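PDB 1Z6M: conserved hypothetical protein from Enterococcus faecalis, which is of unknown function but adopts a thioredoxin-like fold with helices inserted into it, consistent with a role in thiol-disulphide exchange. Local coordinates for residues A[31-36]-A[64-69]; A[82-87]-A[128-133]; A[99-104]-A[122-127]. All blocks are in the same frame, centred on the assembly; numbering follows the deposited sequence. Where two conformers were deposited one is given.

Contact 1 of 3, residues A[31-36]-A[64-69]; sequences MIEFIN and RIIKLF
Glu33 and Arg64 meet across two neighbouring parallel strands, 31-35 and 64-68, which with helix 40-58 make a beta-alpha-beta unit of the thioredoxin-like fold. Five backbone hydrogen bonds join the strands, from Ile65 N to Met31 O at one end to Phe69 N to Ile35 O at the other. The face bearing Glu33, turned to helix 40-58, holds a short charged pair. There Arg64 approaches side-on: its NE lies 2.7 Å from Glu33 OE2 and its NH2 2.8 Å from Glu33 OE1, with the two planar groups only 12° apart. A bend in the arginine chain, chi3 71°, sets NE for this grip. Each charge is thus matched within a buried setting, and Trp45 NE1 gives Glu33 OE1 a second donor. Farther on, Ile35 CG1 packs 3.6 Å from Leu68 CD2; Ile35 also touches Cys42 of a CxxC sequence at the start of helix 40-58, as in thioredoxins. On the other face, Lys67 packs its methylenes tightly on apolar neighbours: CD sits over the Phe34 ring, 3.4 Å from CZ, while CE meets Ile32 CG2. Its ammonium continues to Glu141 and the carbonyls of Thr18 and Asn15. Looser pairs lie farther out, Ile32 CG1 standing 4.4 Å from Ile65 CD1 and Phe34 CD2 4.3 Å from Phe69 CD2. All the touching residues are buried, so the contrast is between tight and loose packing rather than core and solvent. Where the strands end, Asn36 receives Arg38 N at OD1 and turns ND2 to Phe69 O, 3.1 Å away with an N-H...O angle of 152°.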
loop_
_atom_site.group_PDB
_atom_site.type_symbol
_atom_site.label_atom_id
_atom_site.label_comp_id
_atom_site.label_asym_id
_atom_site.label_seq_id
_atom_site.Cartn_x
_atom_site.Cartn_y
_atom_site.Cartn_z
HETATM N N MSE A 31 -9.466 -6.079 2.227
HETATM C CA MSE A 31 -8.701 -5.732 1.033
HETATM C C MSE A 31 -7.249 -5.544 1.434
HETATM O O MSE A 31 -6.930 -4.600 2.151
HETATM C CB MSE A 31 -9.261 -4.446 0.417
HETATM C CG MSE A 31 -8.547 -3.983 -0.854
HETATM SE SE MSE A 31 -9.343 -2.513 -1.652
HETATM C CE MSE A 31 -11.030 -3.163 -1.929
ATOM N N ILE A 32 -6.383 -6.438 0.972
ATOM C CA ILE A 32 -4.961 -6.402 1.312
ATOM C C ILE A 32 -4.187 -5.761 0.168
ATOM O O ILE A 32 -4.323 -6.173 -0.981
ATOM C CB ILE A 32 -4.451 -7.831 1.616
ATOM C CG1 ILE A 32 -5.058 -8.338 2.942
ATOM C CG2 ILE A 32 -2.925 -7.874 1.682
ATOM C CD1 ILE A 32 -5.024 -9.843 3.111
ATOM N N GLU A 33 -3.385 -4.747 0.481
ATOM C CA GLU A 33 -2.702 -3.965 -0.550
ATOM C C GLU A 33 -1.217 -3.899 -0.262
ATOM O O GLU A 33 -0.791 -3.199 0.667
ATOM C CB GLU A 33 -3.270 -2.534 -0.616
ATOM C CG GLU A 33 -4.779 -2.519 -0.729
ATOM C CD GLU A 33 -5.417 -1.150 -0.682
ATOM O OE1 GLU A 33 -4.859 -0.153 -1.213
ATOM O OE2 GLU A 33 -6.527 -1.089 -0.131
ATOM N N PHE A 34 -0.423 -4.596 -1.069
ATOM C CA PHE A 34 1.034 -4.480 -1.005
ATOM C C PHE A 34 1.446 -3.377 -1.966
ATOM O O PHE A 34 1.232 -3.481 -3.177
ATOM C CB PHE A 34 1.714 -5.796 -1.410
ATOM C CG PHE A 34 1.604 -6.888 -0.384
ATOM C CD1 PHE A 34 0.470 -7.705 -0.327
ATOM C CD2 PHE A 34 2.630 -7.101 0.539
ATOM C CE1 PHE A 34 0.372 -8.729 0.615
ATOM C CE2 PHE A 34 2.535 -8.106 1.483
ATOM C CZ PHE A 34 1.411 -8.916 1.528
ATOM N N ILE A 35 2.014 -2.309 -1.420
ATOM C CA ILE A 35 2.362 -1.153 -2.225
ATOM C C ILE A 35 3.715 -0.586 -1.795
ATOM O O ILE A 35 4.203 -0.837 -0.685
ATOM C CB ILE A 35 1.297 -0.017 -2.162
ATOM C CG1 ILE A 35 1.154 0.515 -0.746
ATOM C CG2 ILE A 35 -0.068 -0.462 -2.756
ATOM C CD1 ILE A 35 0.384 1.837 -0.694
ATOM N N ASN A 36 4.319 0.184 -2.690
ATOM C CA ASN A 36 5.462 1.010 -2.332
ATOM C C ASN A 36 5.122 2.415 -2.816
ATOM O O ASN A 36 4.700 2.601 -3.960
ATOM C CB ASN A 36 6.748 0.468 -2.976
ATOM C CG ASN A 36 7.972 1.303 -2.638
ATOM O OD1 ASN A 36 8.061 2.461 -3.028
ATOM N ND2 ASN A 36 8.926 0.709 -1.915
ATOM N N ARG A 64 -9.464 -1.922 4.620
ATOM C CA ARG A 64 -8.214 -2.010 3.872
ATOM C C ARG A 64 -7.090 -2.275 4.840
ATOM O O ARG A 64 -7.043 -1.682 5.928
ATOM C CB ARG A 64 -7.924 -0.715 3.129
ATOM C CG ARG A 64 -9.019 -0.302 2.154
ATOM C CD ARG A 64 -8.802 1.123 1.675
ATOM N NE ARG A 64 -7.654 1.197 0.776
ATOM C CZ ARG A 64 -7.196 2.320 0.231
ATOM N NH1 ARG A 64 -7.760 3.489 0.515
ATOM N NH2 ARG A 64 -6.159 2.272 -0.599
ATOM N N ILE A 65 -6.189 -3.174 4.437
ATOM C CA ILE A 65 -4.965 -3.423 5.193
ATOM C C ILE A 65 -3.803 -3.133 4.251
ATOM O O ILE A 65 -3.491 -3.908 3.345
ATOM C CB ILE A 65 -4.879 -4.851 5.792
ATOM C CG1 ILE A 65 -6.126 -5.184 6.618
ATOM C CG2 ILE A 65 -3.625 -4.973 6.649
ATOM C CD1 ILE A 65 -7.238 -5.889 5.820
ATOM N N ILE A 66 -3.195 -1.971 4.468
ATOM C CA ILE A 66 -2.186 -1.441 3.565
ATOM C C ILE A 66 -0.805 -1.826 4.081
ATOM O O ILE A 66 -0.419 -1.432 5.198
ATOM C CB ILE A 66 -2.352 0.083 3.377
ATOM C CG1 ILE A 66 -3.726 0.391 2.755
ATOM C CG2 ILE A 66 -1.231 0.646 2.495
ATOM C CD1 ILE A 66 -4.130 1.860 2.829
ATOM N N LYS A 67 -0.102 -2.604 3.265
ATOM C CA LYS A 67 1.190 -3.177 3.611
ATOM C C LYS A 67 2.267 -2.461 2.824
ATOM O O LYS A 67 2.393 -2.661 1.614
ATOM C CB LYS A 67 1.178 -4.683 3.335
ATOM C CG LYS A 67 0.131 -5.387 4.214
ATOM C CD LYS A 67 0.018 -6.863 3.920
ATOM C CE LYS A 67 -1.121 -7.513 4.699
ATOM N NZ LYS A 67 -0.762 -7.860 6.123
ATOM N N LEU A 68 3.022 -1.619 3.521
ATOM C CA LEU A 68 4.060 -0.807 2.877
ATOM C C LEU A 68 5.309 -1.658 2.736
ATOM O O LEU A 68 5.986 -1.970 3.719
ATOM C CB LEU A 68 4.300 0.485 3.659
ATOM C CG LEU A 68 3.052 1.373 3.776
ATOM C CD1 LEU A 68 3.398 2.627 4.553
ATOM C CD2 LEU A 68 2.462 1.743 2.429
ATOM N N PHE A 69 5.553 -2.069 1.493
ATOM C CA PHE A 69 6.555 -3.071 1.143
ATOM C C PHE A 69 7.838 -2.336 0.749
ATOM O O PHE A 69 7.922 -1.739 -0.344
ATOM C CB PHE A 69 5.970 -3.873 -0.034
ATOM C CG PHE A 69 6.706 -5.143 -0.422
ATOM C CD1 PHE A 69 7.891 -5.558 0.185
ATOM C CD2 PHE A 69 6.195 -5.910 -1.470
ATOM C CE1 PHE A 69 8.527 -6.737 -0.250
ATOM C CE2 PHE A 69 6.822 -7.065 -1.892
ATOM C CZ PHE A 69 7.997 -7.479 -1.287
#

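Contact 2 of 3, residues A[82-87]-A[128-133]; sequences MHHYID and EQKDAT
His84 and Lys130 lie side by side and point the same way, the first of two CH-pi contacts here. Lys130 CD stands 3.8 Å from the centroid of the His84 ring, over its centre. CG of the lysine is anti to the backbone N (chi1 -174°), and the extended chain beyond it runs over the ring, a use of long methylenes that suits a lysine on the surface. The ring's NE2 is bonded to Asp70. In the second, Glu128 CA lies over one face of the Tyr85 ring, 3.8 Å from its centroid and displaced toward the rim, while the glutamate carboxylate stands nearly perpendicular to the ring. Glu128 CB adds a contact with Tyr85 CE2 at 3.6 Å, and Tyr85 OH finds Glu121. Among hydrogen bonds, the one direct link is Gln129 N to His84 O, 2.8 Å. Within segment 128-133, not across the contact, Glu128 OE2 takes Lys130 N, 3.0 Å away and above the carboxylate plane. Water extends the polar seam. One molecule donates to Ile86 O at 2.7 Å and to Gln129 O at 2.9 Å; another donates to Gln129 OE1, and only weakly to Ile86 O, while Gln129 NE2 bonds the carbonyl of Lys127. The arrangement joins a type I turn, His83 to Ile86, at the end of helix 77-83 to the lead-in of helix 132-145, where Asp131 is the N-cap and bonds Leu134 N. It closes off the part of the helical insertion after helix 77-83, consistent with the helical domain of DsbA-like members of the thioredoxin superfamily.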
loop_
_atom_site.group_PDB
_atom_site.type_symbol
_atom_site.label_atom_id
_atom_site.label_comp_id
_atom_site.label_asym_id
_atom_site.label_seq_id
_atom_site.Cartn_x
_atom_site.Cartn_y
_atom_site.Cartn_z
HETATM N N MSE A 82 10.147 6.966 2.720
HETATM C CA MSE A 82 8.835 7.524 3.021
HETATM C C MSE A 82 7.972 6.624 3.894
HETATM O O MSE A 82 7.244 7.113 4.760
HETATM C CB MSE A 82 8.103 7.879 1.726
HETATM C CG MSE A 82 8.565 9.187 1.103
HETATM SE SE MSE A 82 7.999 10.670 2.064
HETATM C CE MSE A 82 8.886 11.992 1.170
ATOM N N HIS A 83 8.064 5.311 3.681
ATOM C CA HIS A 83 7.306 4.354 4.480
ATOM C C HIS A 83 7.591 4.486 5.965
ATOM O O HIS A 83 6.763 4.109 6.794
ATOM C CB HIS A 83 7.645 2.933 4.067
ATOM C CG HIS A 83 7.168 2.568 2.701
ATOM N ND1 HIS A 83 7.552 1.404 2.079
ATOM C CD2 HIS A 83 6.327 3.196 1.846
ATOM C CE1 HIS A 83 6.960 1.324 0.901
ATOM N NE2 HIS A 83 6.218 2.404 0.730
ATOM N N HIS A 84 8.765 5.008 6.304
ATOM C CA HIS A 84 9.180 5.076 7.700
ATOM C C HIS A 84 8.710 6.345 8.400
ATOM O O HIS A 84 9.014 6.537 9.578
ATOM C CB HIS A 84 10.698 4.894 7.802
ATOM C CG HIS A 84 11.190 3.688 7.072
ATOM N ND1 HIS A 84 12.455 3.609 6.533
ATOM C CD2 HIS A 84 10.571 2.525 6.749
ATOM C CE1 HIS A 84 12.599 2.443 5.926
ATOM N NE2 HIS A 84 11.467 1.771 6.036
ATOM N N TYR A 85 7.962 7.185 7.674
ATOM C CA TYR A 85 7.368 8.413 8.204
ATOM C C TYR A 85 5.861 8.265 8.420
ATOM O O TYR A 85 5.154 9.246 8.657
ATOM C CB TYR A 85 7.686 9.615 7.285
ATOM C CG TYR A 85 9.129 10.043 7.385
ATOM C CD1 TYR A 85 10.136 9.380 6.684
ATOM C CD2 TYR A 85 9.492 11.104 8.211
ATOM C CE1 TYR A 85 11.469 9.759 6.800
ATOM C CE2 TYR A 85 10.815 11.491 8.336
ATOM C CZ TYR A 85 11.801 10.812 7.630
ATOM O OH TYR A 85 13.121 11.188 7.752
ATOM N N ILE A 86 5.380 7.025 8.339
ATOM C CA ILE A 86 3.972 6.723 8.488
ATOM C C ILE A 86 3.641 6.492 9.950
ATOM O O ILE A 86 4.265 5.663 10.623
ATOM C CB ILE A 86 3.569 5.519 7.589
ATOM C CG1 ILE A 86 3.592 5.949 6.113
ATOM C CG2 ILE A 86 2.213 4.937 7.996
ATOM C CD1 ILE A 86 2.485 6.921 5.704
ATOM N N ASP A 87 2.655 7.250 10.424
ATOM C CA ASP A 87 2.220 7.194 11.806
ATOM C C ASP A 87 1.144 6.138 11.962
ATOM O O ASP A 87 -0.038 6.410 11.758
ATOM C CB ASP A 87 1.685 8.555 12.250
ATOM C CG ASP A 87 1.323 8.587 13.727
ATOM O OD1 ASP A 87 1.443 7.536 14.403
ATOM O OD2 ASP A 87 0.910 9.663 14.211
ATOM N N GLU A 128 10.217 10.933 11.473
ATOM C CA GLU A 128 10.751 9.585 11.241
ATOM C C GLU A 128 10.333 8.682 12.387
ATOM O O GLU A 128 10.466 9.059 13.550
ATOM C CB GLU A 128 12.277 9.617 11.098
ATOM C CG GLU A 128 12.901 8.309 10.584
ATOM C CD GLU A 128 13.109 7.264 11.673
ATOM O OE1 GLU A 128 13.368 7.635 12.845
ATOM O OE2 GLU A 128 13.015 6.065 11.350
ATOM N N GLN A 129 9.817 7.500 12.052
ATOM C CA GLN A 129 9.340 6.556 13.055
ATOM C C GLN A 129 9.293 5.141 12.513
ATOM O O GLN A 129 8.264 4.467 12.602
ATOM C CB GLN A 129 7.969 6.981 13.588
ATOM C CG GLN A 129 6.931 7.324 12.513
ATOM C CD GLN A 129 5.756 8.080 13.086
ATOM O OE1 GLN A 129 4.928 7.519 13.808
ATOM N NE2 GLN A 129 5.687 9.371 12.786
ATOM N N LYS A 130 10.421 4.684 11.974
ATOM C CA LYS A 130 10.495 3.332 11.411
ATOM C C LYS A 130 10.069 2.304 12.462
ATOM O O LYS A 130 10.513 2.355 13.609
ATOM C CB LYS A 130 11.905 3.025 10.901
ATOM C CG LYS A 130 12.052 1.684 10.173
ATOM C CD LYS A 130 13.457 1.531 9.596
ATOM C CE LYS A 130 13.698 0.162 8.983
ATOM N NZ LYS A 130 15.139 0.017 8.612
ATOM N N ASP A 131 9.178 1.397 12.069
ATOM C CA ASP A 131 8.851 0.233 12.890
ATOM C C ASP A 131 9.547 -0.950 12.223
ATOM O O ASP A 131 9.037 -1.525 11.258
ATOM C CB ASP A 131 7.329 0.036 12.966
ATOM C CG ASP A 131 6.923 -1.149 13.830
ATOM O OD1 ASP A 131 7.733 -2.080 14.008
ATOM O OD2 ASP A 131 5.769 -1.153 14.319
ATOM N N ALA A 132 10.746 -1.276 12.700
ATOM C CA ALA A 132 11.574 -2.293 12.043
ATOM C C ALA A 132 10.877 -3.649 11.983
ATOM O O ALA A 132 10.998 -4.377 10.991
ATOM C CB ALA A 132 12.925 -2.409 12.738
ATOM N N THR A 133 10.127 -3.976 13.021
ATOM C CA THR A 133 9.425 -5.253 13.089
ATOM C C THR A 133 8.315 -5.284 12.026
ATOM O O THR A 133 8.141 -6.266 11.336
ATOM C CB THR A 133 8.891 -5.538 14.508
ATOM O OG1 THR A 133 9.961 -5.366 15.446
ATOM C CG2 THR A 133 8.370 -6.966 14.618
HETATM O O HOH W 1 4.127 4.909 13.871
HETATM O O HOH W 2 6.518 4.242 10.312
#

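Contact 3 of 3, residues A[99-104]-A[122-127]; sequences HKMFAT and KNLGLK
Met101, deposited as selenomethionine, reaches from helix 91-103 to Leu124 and Leu126, beyond the end of helix 113-123. Its CB is still 4.8 Å from Leu124 CD1, too far to pack on it. At CG, anti to the carbonyl carbon (chi1 -68°), the side chain makes its first contact across the two segments: CG lies 4.0 Å from Leu124 CD1, and the two side chains cross at about a right angle. Next along the chain, Met101 SE rests against the neighbouring helix 77-83, 4.0 Å from Met82 CB. The tip, Met101 CE, lies 3.5 Å from Leu126 CD1 and also packs against Met82 O and Ile86 CD1. A long unbranched chain, extended beyond CG, suits a place where one residue must thread between several apolar partners. Leu124, branched at its end, serves two directions. While CD1 meets Met101, CD2 lies 4.3 Å from Lys100 CB and 4.2 Å from Thr104 OG1, at the more solvent-exposed margin. No hydrogen bond crosses the contact; the threonine hydroxyl is turned back to its own helix, Thr104 OG1 2.8 Å from Lys100 O. That carbonyl also receives Thr104 N, from the opposite face of its plane, so two bonds finish the helix. Gly125 ends the other helix with a phi of 71°, a value glycine adopts easily, and the chain then brings Leu126 inward. The patch joins the C-terminal ends of helices 91-103 and 113-123 beside helix 77-83: Leu124 also touches Tyr119 and Met82, and Leu126 touches Tyr85.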
loop_
_atom_site.group_PDB
_atom_site.type_symbol
_atom_site.label_atom_id
_atom_site.label_comp_id
_atom_site.label_asym_id
_atom_site.label_seq_id
_atom_site.Cartn_x
_atom_site.Cartn_y
_atom_site.Cartn_z
ATOM N N HIS A 99 -1.668 9.833 0.635
ATOM C CA HIS A 99 -2.191 10.639 -0.459
ATOM C C HIS A 99 -1.253 11.778 -0.834
ATOM O O HIS A 99 -1.051 12.046 -2.011
ATOM C CB HIS A 99 -3.586 11.169 -0.141
ATOM C CG HIS A 99 -4.638 10.110 -0.155
ATOM N ND1 HIS A 99 -5.795 10.205 0.584
ATOM C CD2 HIS A 99 -4.701 8.924 -0.803
ATOM C CE1 HIS A 99 -6.533 9.125 0.384
ATOM N NE2 HIS A 99 -5.894 8.333 -0.459
ATOM N N LYS A 100 -0.688 12.447 0.165
ATOM C CA LYS A 100 0.239 13.538 -0.115
ATOM C C LYS A 100 1.545 13.027 -0.717
ATOM O O LYS A 100 2.086 13.649 -1.638
ATOM C CB LYS A 100 0.505 14.374 1.137
ATOM C CG LYS A 100 -0.533 15.448 1.405
ATOM C CD LYS A 100 -0.052 16.390 2.498
ATOM C CE LYS A 100 -1.200 17.147 3.142
ATOM N NZ LYS A 100 -1.850 16.351 4.226
HETATM N N MSE A 101 2.043 11.904 -0.199
HETATM C CA MSE A 101 3.242 11.269 -0.758
HETATM C C MSE A 101 3.048 10.928 -2.240
HETATM O O MSE A 101 3.908 11.215 -3.074
HETATM C CB MSE A 101 3.616 10.003 0.035
HETATM C CG MSE A 101 4.097 10.237 1.458
HETATM SE SE MSE A 101 4.249 8.633 2.381
HETATM C CE MSE A 101 4.770 9.297 3.996
ATOM N N PHE A 102 1.904 10.335 -2.576
ATOM C CA PHE A 102 1.632 10.014 -3.967
ATOM C C PHE A 102 1.494 11.273 -4.828
ATOM O O PHE A 102 1.996 11.314 -5.959
ATOM C CB PHE A 102 0.376 9.149 -4.083
ATOM C CG PHE A 102 0.616 7.668 -3.832
ATOM C CD1 PHE A 102 -0.119 6.984 -2.875
ATOM C CD2 PHE A 102 1.564 6.966 -4.563
ATOM C CE1 PHE A 102 0.078 5.626 -2.646
ATOM C CE2 PHE A 102 1.770 5.606 -4.350
ATOM C CZ PHE A 102 1.018 4.940 -3.393
ATOM N N ALA A 103 0.824 12.296 -4.305
ATOM C CA ALA A 103 0.647 13.518 -5.080
ATOM C C ALA A 103 1.972 14.225 -5.378
ATOM O O ALA A 103 2.080 14.950 -6.364
ATOM C CB ALA A 103 -0.285 14.467 -4.363
ATOM N N THR A 104 2.968 14.019 -4.517
ATOM C CA THR A 104 4.283 14.637 -4.662
ATOM C C THR A 104 5.368 13.670 -5.153
ATOM O O THR A 104 6.555 13.999 -5.133
ATOM C CB THR A 104 4.739 15.269 -3.326
ATOM O OG1 THR A 104 4.782 14.263 -2.294
ATOM C CG2 THR A 104 3.796 16.430 -2.915
ATOM N N LYS A 122 10.765 18.359 6.030
ATOM C CA LYS A 122 10.633 19.798 5.773
ATOM C C LYS A 122 9.488 20.151 4.830
ATOM O O LYS A 122 8.850 21.195 4.992
ATOM C CB LYS A 122 11.943 20.360 5.228
ATOM C CG LYS A 122 13.081 20.318 6.232
ATOM C CD LYS A 122 14.289 21.087 5.753
ATOM C CE LYS A 122 15.389 21.067 6.804
ATOM N NZ LYS A 122 16.536 21.944 6.440
ATOM N N ASN A 123 9.261 19.308 3.827
ATOM C CA ASN A 123 8.217 19.566 2.831
ATOM C C ASN A 123 6.877 18.936 3.178
ATOM O O ASN A 123 5.832 19.481 2.831
ATOM C CB ASN A 123 8.668 19.138 1.428
ATOM C CG ASN A 123 9.881 19.920 0.928
ATOM O OD1 ASN A 123 9.771 20.773 0.041
ATOM N ND2 ASN A 123 11.040 19.629 1.493
ATOM N N LEU A 124 6.894 17.789 3.851
ATOM C CA LEU A 124 5.641 17.126 4.207
ATOM C C LEU A 124 5.304 17.237 5.689
ATOM O O LEU A 124 4.205 16.896 6.092
ATOM C CB LEU A 124 5.652 15.654 3.767
ATOM C CG LEU A 124 5.691 15.349 2.265
ATOM C CD1 LEU A 124 5.726 13.849 2.021
ATOM C CD2 LEU A 124 4.491 15.971 1.567
ATOM N N GLY A 125 6.249 17.712 6.497
ATOM C CA GLY A 125 6.006 17.930 7.929
ATOM C C GLY A 125 5.875 16.659 8.757
ATOM O O GLY A 125 5.177 16.633 9.772
ATOM N N LEU A 126 6.542 15.597 8.314
ATOM C CA LEU A 126 6.437 14.282 8.947
ATOM C C LEU A 126 7.607 13.999 9.895
ATOM O O LEU A 126 8.640 14.670 9.837
ATOM C CB LEU A 126 6.334 13.192 7.860
ATOM C CG LEU A 126 5.239 13.368 6.797
ATOM C CD1 LEU A 126 5.341 12.293 5.733
ATOM C CD2 LEU A 126 3.847 13.359 7.420
ATOM N N LYS A 127 7.438 12.984 10.727
ATOM C CA LYS A 127 8.462 12.610 11.682
ATOM C C LYS A 127 8.911 11.169 11.467
ATOM O O LYS A 127 8.062 10.319 11.294
ATOM C CB LYS A 127 7.947 12.825 13.106
ATOM C CG LYS A 127 8.805 12.234 14.182
ATOM C CD LYS A 127 10.038 13.093 14.460
ATOM C CE LYS A 127 10.980 12.440 15.458
ATOM N NZ LYS A 127 10.879 10.982 15.386
#

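Overall arrangement
Contact 1 is the core of the chain, a strand pair near its centre with every touching residue buried; contacts 2 and 3 have their centres about 14 and 15 Å from the centre of the chain, in and at the edge of the helical insertion. Their chemistry follows. Contact 1 relies on backbone bonds and charges satisfied in the interior, contact 2 on one direct bond, bridging waters and CH-pi packing, contact 3 mainly on apolar packing, with no hydrogen bond across it. Contact 3 is nested inside the loop that contact 2 closes, and the two share packing through Met82, Ile86 and Met101. His83 and Ile86 bring contact 2 against Leu68, while Phe102 of contact 3 reaches Ile35, so sheet and insertion meet at strand ends.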